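Long-range contacts in glutamyl-tRNA(Gln) amidotransferase subunit B, mitochondrial (Saccharomyces cerevisiae, PDB 4N0H), which forms the B subunit of a mitochondrial amidotransferase complex and carries a catalytic domain of the GatB/GatE family: residues T26-S32 with L162-P168; Y102-H107 with L138-Q142. One frame throughout, in Å; residues are numbered along the deposited sequence.

Contact 1 of 2, residues T26-S32 with L162-P168; sequences TKNKLFS and LNRSNVP
In the GatB/GatE catalytic domain, the type II beta turn from Arg164 to Val167 presents Asn166 and its neighbouring carbonyls to Lys29, Leu30 and Phe31 of an irregular loop. Asn166, third in the turn and with positive phi, accepts two consecutive N-H groups. The backbone oxygen Asn166 O takes Leu30 N at 2.8 Å in an almost straight bond (173°). The side-chain oxygen Asn166 OD1 takes Phe31 N at 3.1 Å, in a more bent bond (148°) with the donor tilted from the carbonyl plane. Having CG anti to the backbone N (chi1 -167°) brings the amide to Phe31, where OD1 lies at the ring edge near its plane; the amide and ring planes are nearly parallel. Lys29 runs extended across the turn and ends among carbonyls. Lys29 NZ meets Ser165 O at 2.7 Å almost head-on, and Asn163 O at 2.8 Å from above the carbonyl plane; a salt bridge to Asp53 adds a negative partner for this buried ammonium. Farther along the chain, Pro168 packs CB against Leu30 CB (4.0 Å). Pro168 CG lies 3.3 Å from Thr26 OG1, a hydroxyl that donates to Asn28 O at 2.6 Å within its own loop. The contact thus ties the loop after strand 14-23 to the connection between strands 157-161 and 168-174. Helix 65-78 covers Thr26 and Leu30, while Gln142 of strand 130-142 reaches Asn166 OD1 and packs on Phe31.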
# COMPACT_ATOMS: atom_id res chain seq x y z
N THR B 26 -21.56 -0.48 -15.81
CA THR B 26 -21.61 -1.60 -14.88
C THR B 26 -22.60 -1.22 -13.79
O THR B 26 -22.83 -0.03 -13.54
CB THR B 26 -20.24 -1.87 -14.25
OG1 THR B 26 -19.76 -0.66 -13.64
CG2 THR B 26 -19.24 -2.31 -15.31
N LYS B 27 -23.18 -2.22 -13.13
CA LYS B 27 -24.12 -1.95 -12.05
C LYS B 27 -23.46 -1.19 -10.90
O LYS B 27 -24.02 -0.24 -10.36
CB LYS B 27 -24.74 -3.25 -11.54
CG LYS B 27 -25.81 -3.05 -10.48
CD LYS B 27 -26.43 -4.38 -10.08
CE LYS B 27 -25.36 -5.38 -9.66
NZ LYS B 27 -25.94 -6.72 -9.36
N ASN B 28 -22.25 -1.61 -10.55
CA ASN B 28 -21.53 -1.01 -9.44
C ASN B 28 -20.20 -0.41 -9.90
O ASN B 28 -19.86 -0.49 -11.07
CB ASN B 28 -21.34 -2.03 -8.32
CG ASN B 28 -22.66 -2.53 -7.77
OD1 ASN B 28 -23.64 -1.77 -7.72
ND2 ASN B 28 -22.71 -3.79 -7.37
N LYS B 29 -19.47 0.21 -8.97
CA LYS B 29 -18.28 0.97 -9.31
C LYS B 29 -17.06 0.08 -9.55
O LYS B 29 -17.15 -1.14 -9.50
CB LYS B 29 -17.98 2.00 -8.23
CG LYS B 29 -19.04 3.08 -8.11
CD LYS B 29 -18.53 4.19 -7.19
CE LYS B 29 -19.60 5.19 -6.85
NZ LYS B 29 -19.01 6.28 -6.02
N LEU B 30 -15.92 0.72 -9.82
CA LEU B 30 -14.71 0.00 -10.27
C LEU B 30 -13.97 -0.77 -9.16
O LEU B 30 -13.69 -1.96 -9.31
CB LEU B 30 -13.76 0.98 -10.96
CG LEU B 30 -12.51 0.36 -11.60
CD1 LEU B 30 -12.92 -0.76 -12.55
CD2 LEU B 30 -11.69 1.41 -12.33
N PHE B 31 -13.66 -0.10 -8.06
CA PHE B 31 -12.92 -0.75 -6.97
C PHE B 31 -13.74 -0.85 -5.68
O PHE B 31 -13.19 -1.06 -4.60
CB PHE B 31 -11.59 -0.04 -6.73
CG PHE B 31 -10.62 -0.19 -7.87
CD1 PHE B 31 -10.01 -1.40 -8.11
CD2 PHE B 31 -10.36 0.88 -8.72
CE1 PHE B 31 -9.13 -1.55 -9.17
CE2 PHE B 31 -9.48 0.74 -9.77
CZ PHE B 31 -8.87 -0.48 -10.01
N SER B 32 -15.05 -0.69 -5.81
CA SER B 32 -15.97 -0.83 -4.70
C SER B 32 -17.31 -1.28 -5.28
O SER B 32 -17.60 -1.00 -6.44
CB SER B 32 -16.15 0.50 -3.97
OG SER B 32 -17.17 0.42 -2.99
N LEU B 162 -18.91 13.03 -4.32
CA LEU B 162 -18.09 11.86 -4.65
C LEU B 162 -18.91 10.68 -5.18
O LEU B 162 -18.39 9.57 -5.28
CB LEU B 162 -17.24 11.44 -3.44
CG LEU B 162 -16.21 12.49 -2.98
CD1 LEU B 162 -15.44 12.03 -1.73
CD2 LEU B 162 -15.24 12.84 -4.11
N ASN B 163 -20.17 10.92 -5.54
CA ASN B 163 -20.99 9.88 -6.16
C ASN B 163 -20.31 9.32 -7.41
O ASN B 163 -20.39 8.12 -7.68
CB ASN B 163 -22.39 10.40 -6.54
CG ASN B 163 -23.37 10.41 -5.36
OD1 ASN B 163 -23.14 9.78 -4.33
ND2 ASN B 163 -24.49 11.11 -5.53
N ARG B 164 -19.65 10.19 -8.17
CA ARG B 164 -19.04 9.79 -9.43
C ARG B 164 -17.61 9.27 -9.23
O ARG B 164 -17.04 8.67 -10.14
CB ARG B 164 -19.06 10.94 -10.43
CG ARG B 164 -18.75 10.53 -11.86
CD ARG B 164 -18.57 11.74 -12.77
NE ARG B 164 -17.30 12.43 -12.52
CZ ARG B 164 -16.96 13.58 -13.08
NH1 ARG B 164 -15.79 14.14 -12.80
NH2 ARG B 164 -17.80 14.19 -13.91
N SER B 165 -17.04 9.50 -8.06
CA SER B 165 -15.70 9.00 -7.78
C SER B 165 -15.73 7.48 -7.79
O SER B 165 -16.65 6.88 -7.25
CB SER B 165 -15.21 9.51 -6.42
OG SER B 165 -13.83 9.22 -6.26
N ASN B 166 -14.74 6.89 -8.45
CA ASN B 166 -14.58 5.43 -8.52
C ASN B 166 -15.52 4.75 -9.53
O ASN B 166 -15.59 3.52 -9.60
CB ASN B 166 -14.69 4.82 -7.11
CG ASN B 166 -14.23 3.38 -7.07
OD1 ASN B 166 -13.30 2.99 -7.77
ND2 ASN B 166 -14.89 2.59 -6.24
N VAL B 167 -16.23 5.55 -10.32
CA VAL B 167 -16.99 5.03 -11.46
C VAL B 167 -16.00 4.51 -12.51
O VAL B 167 -14.97 5.13 -12.74
CB VAL B 167 -17.90 6.13 -12.06
CG1 VAL B 167 -18.38 5.78 -13.48
CG2 VAL B 167 -19.09 6.41 -11.13
N PRO B 168 -16.29 3.35 -13.13
CA PRO B 168 -15.33 2.80 -14.09
C PRO B 168 -15.31 3.56 -15.41
O PRO B 168 -16.36 3.92 -15.94
CB PRO B 168 -15.84 1.37 -14.33
CG PRO B 168 -16.96 1.14 -13.37
CD PRO B 168 -17.48 2.49 -12.98

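Contact 2 of 2, residues Y102-H107 with L138-Q142; sequences YQLTQH and LQIEQ
Gln142 sets its CG anti to its own carbonyl carbon (chi1 -79°) and stretches out beyond it, which carries OE1 across to the backbone of Leu104. Gln106 makes the same kind of reach in the other direction: chi1 of -54° and an extended chain lay it alongside Ile140, with the amide oxygen at that residue's N-H. The result is a strand pairing in which two side-chain amides accept backbone hydrogens. Leu104 N donates to Gln142 OE1 at 3.0 Å, the donor tilted from the amide plane, while Gln142 N returns a bond to Leu104 O at 3.0 Å, arriving nearly in line with the C=O. Leu104 and Gln142 therefore grip each other twice, and Leu104 CB lies 3.5 Å from Gln142 OE1. A water donates to this oxygen and to Tyr102 O, so OE1 accepts both a backbone hydrogen and a water; NE2 of the amide turns to Asn166. Toward the other end, Ile140 N gives Gln106 OE1 a nearly straight bond of 3.0 Å, whereas the backbone bond from Gln106 N to Ile140 O is weak and bent. Between these ends, the side chains of Thr105 and Glu141 lie side by side and point the same way. Thr105 OG1 donates to Glu141 OE2 at 2.7 Å, meeting the carboxylate on its anti side and somewhat out of its plane; Glu171 brings a second carboxylate close to this group. Strands 102-105 and 138-142 run at 152° to each other. They belong to the antiparallel pairing of strands 102-120 and 130-142 in the mixed sheet of the catalytic domain, here an irregular pairing partly held by glutamine side chains.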
# COMPACT_ATOMS: atom_id res chain seq x y z
N TYR B 102 -4.73 10.12 -5.27
CA TYR B 102 -4.25 9.55 -6.52
C TYR B 102 -5.40 8.88 -7.26
O TYR B 102 -6.44 8.57 -6.67
CB TYR B 102 -3.10 8.56 -6.28
CG TYR B 102 -3.43 7.39 -5.36
CD1 TYR B 102 -4.10 6.26 -5.83
CD2 TYR B 102 -3.03 7.40 -4.03
CE1 TYR B 102 -4.39 5.19 -5.00
CE2 TYR B 102 -3.31 6.33 -3.18
CZ TYR B 102 -3.98 5.23 -3.67
OH TYR B 102 -4.26 4.18 -2.83
N GLN B 103 -5.20 8.69 -8.56
CA GLN B 103 -6.16 7.99 -9.40
C GLN B 103 -5.56 6.64 -9.79
O GLN B 103 -4.38 6.56 -10.11
CB GLN B 103 -6.45 8.80 -10.66
CG GLN B 103 -7.33 8.08 -11.67
CD GLN B 103 -7.28 8.71 -13.05
OE1 GLN B 103 -8.28 8.77 -13.76
NE2 GLN B 103 -6.10 9.18 -13.45
N LEU B 104 -6.36 5.58 -9.73
CA LEU B 104 -5.95 4.29 -10.25
C LEU B 104 -6.21 4.20 -11.74
O LEU B 104 -7.32 4.47 -12.21
CB LEU B 104 -6.65 3.15 -9.51
CG LEU B 104 -6.13 2.90 -8.10
CD1 LEU B 104 -7.06 1.98 -7.32
CD2 LEU B 104 -4.72 2.32 -8.17
N THR B 105 -5.18 3.84 -12.49
CA THR B 105 -5.23 3.82 -13.95
C THR B 105 -4.17 2.86 -14.46
O THR B 105 -3.23 2.53 -13.74
CB THR B 105 -4.97 5.23 -14.54
OG1 THR B 105 -5.06 5.17 -15.97
CG2 THR B 105 -3.60 5.75 -14.14
N GLN B 106 -4.32 2.40 -15.69
CA GLN B 106 -3.36 1.44 -16.24
C GLN B 106 -2.31 2.13 -17.10
O GLN B 106 -2.36 2.07 -18.33
CB GLN B 106 -4.10 0.38 -17.06
CG GLN B 106 -5.20 -0.31 -16.29
CD GLN B 106 -5.72 -1.53 -17.01
OE1 GLN B 106 -6.32 -1.41 -18.08
NE2 GLN B 106 -5.47 -2.71 -16.45
N HIS B 107 -1.35 2.77 -16.45
CA HIS B 107 -0.32 3.54 -17.13
C HIS B 107 0.74 2.67 -17.81
O HIS B 107 0.92 2.74 -19.03
CB HIS B 107 0.34 4.52 -16.15
CG HIS B 107 1.43 5.34 -16.77
ND1 HIS B 107 2.76 5.13 -16.49
CD2 HIS B 107 1.38 6.37 -17.64
CE1 HIS B 107 3.49 6.00 -17.17
NE2 HIS B 107 2.68 6.76 -17.87
N LEU B 138 -5.90 0.60 -24.85
CA LEU B 138 -7.19 0.60 -24.20
C LEU B 138 -6.91 0.45 -22.71
O LEU B 138 -6.25 -0.51 -22.31
CB LEU B 138 -7.98 -0.59 -24.73
CG LEU B 138 -9.49 -0.71 -24.66
CD1 LEU B 138 -9.97 -1.53 -25.85
CD2 LEU B 138 -9.91 -1.36 -23.36
N GLN B 139 -7.38 1.39 -21.89
CA GLN B 139 -7.06 1.39 -20.46
C GLN B 139 -8.31 1.48 -19.57
O GLN B 139 -9.25 2.20 -19.89
CB GLN B 139 -6.14 2.56 -20.10
CG GLN B 139 -4.76 2.52 -20.75
CD GLN B 139 -3.89 3.69 -20.34
OE1 GLN B 139 -4.36 4.66 -19.74
NE2 GLN B 139 -2.59 3.60 -20.64
N ILE B 140 -8.30 0.75 -18.46
CA ILE B 140 -9.36 0.89 -17.46
C ILE B 140 -8.87 1.83 -16.37
O ILE B 140 -7.74 1.71 -15.91
CB ILE B 140 -9.71 -0.47 -16.82
CG1 ILE B 140 -10.15 -1.47 -17.89
CG2 ILE B 140 -10.78 -0.30 -15.75
CD1 ILE B 140 -10.13 -2.92 -17.41
N GLU B 141 -9.71 2.78 -15.97
CA GLU B 141 -9.32 3.71 -14.90
C GLU B 141 -10.50 4.27 -14.11
O GLU B 141 -11.65 4.20 -14.54
CB GLU B 141 -8.47 4.84 -15.47
CG GLU B 141 -9.17 5.71 -16.49
CD GLU B 141 -8.25 6.75 -17.08
OE1 GLU B 141 -8.73 7.85 -17.43
OE2 GLU B 141 -7.04 6.46 -17.21
N GLN B 142 -10.19 4.84 -12.95
CA GLN B 142 -11.19 5.43 -12.06
C GLN B 142 -11.62 6.80 -12.53
O GLN B 142 -10.80 7.61 -12.95
CB GLN B 142 -10.61 5.61 -10.66
CG GLN B 142 -10.56 4.38 -9.80
CD GLN B 142 -9.99 4.69 -8.42
OE1 GLN B 142 -9.01 5.43 -8.29
NE2 GLN B 142 -10.63 4.15 -7.38
O HOH W 1 -7.50 5.91 -6.04

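How the contacts relate
Contacts 1 and 2 lie about 13 Å apart between centres and touch directly, contact 2 being nested along the chain inside the loop that contact 1 closes. Gln142 joins them: Gln142 NE2 is 2.9 Å from Asn166 OD1, a probable hydrogen bond, and 3.5 Å from Phe31 CD2. Beside it Phe31 CE2 packs on Leu104 CD1 at 3.7 Å, and the methyl Leu30 CD2 lies 3.6 Å from the carbonyl oxygen Glu141 O. Strand 168-174, which starts at the end of segment 162-168, pairs with strand 130-142, where Glu141 bonds to Leu169 through the backbone. The loops of contact 1 therefore abut one end of the strand pair of contact 2.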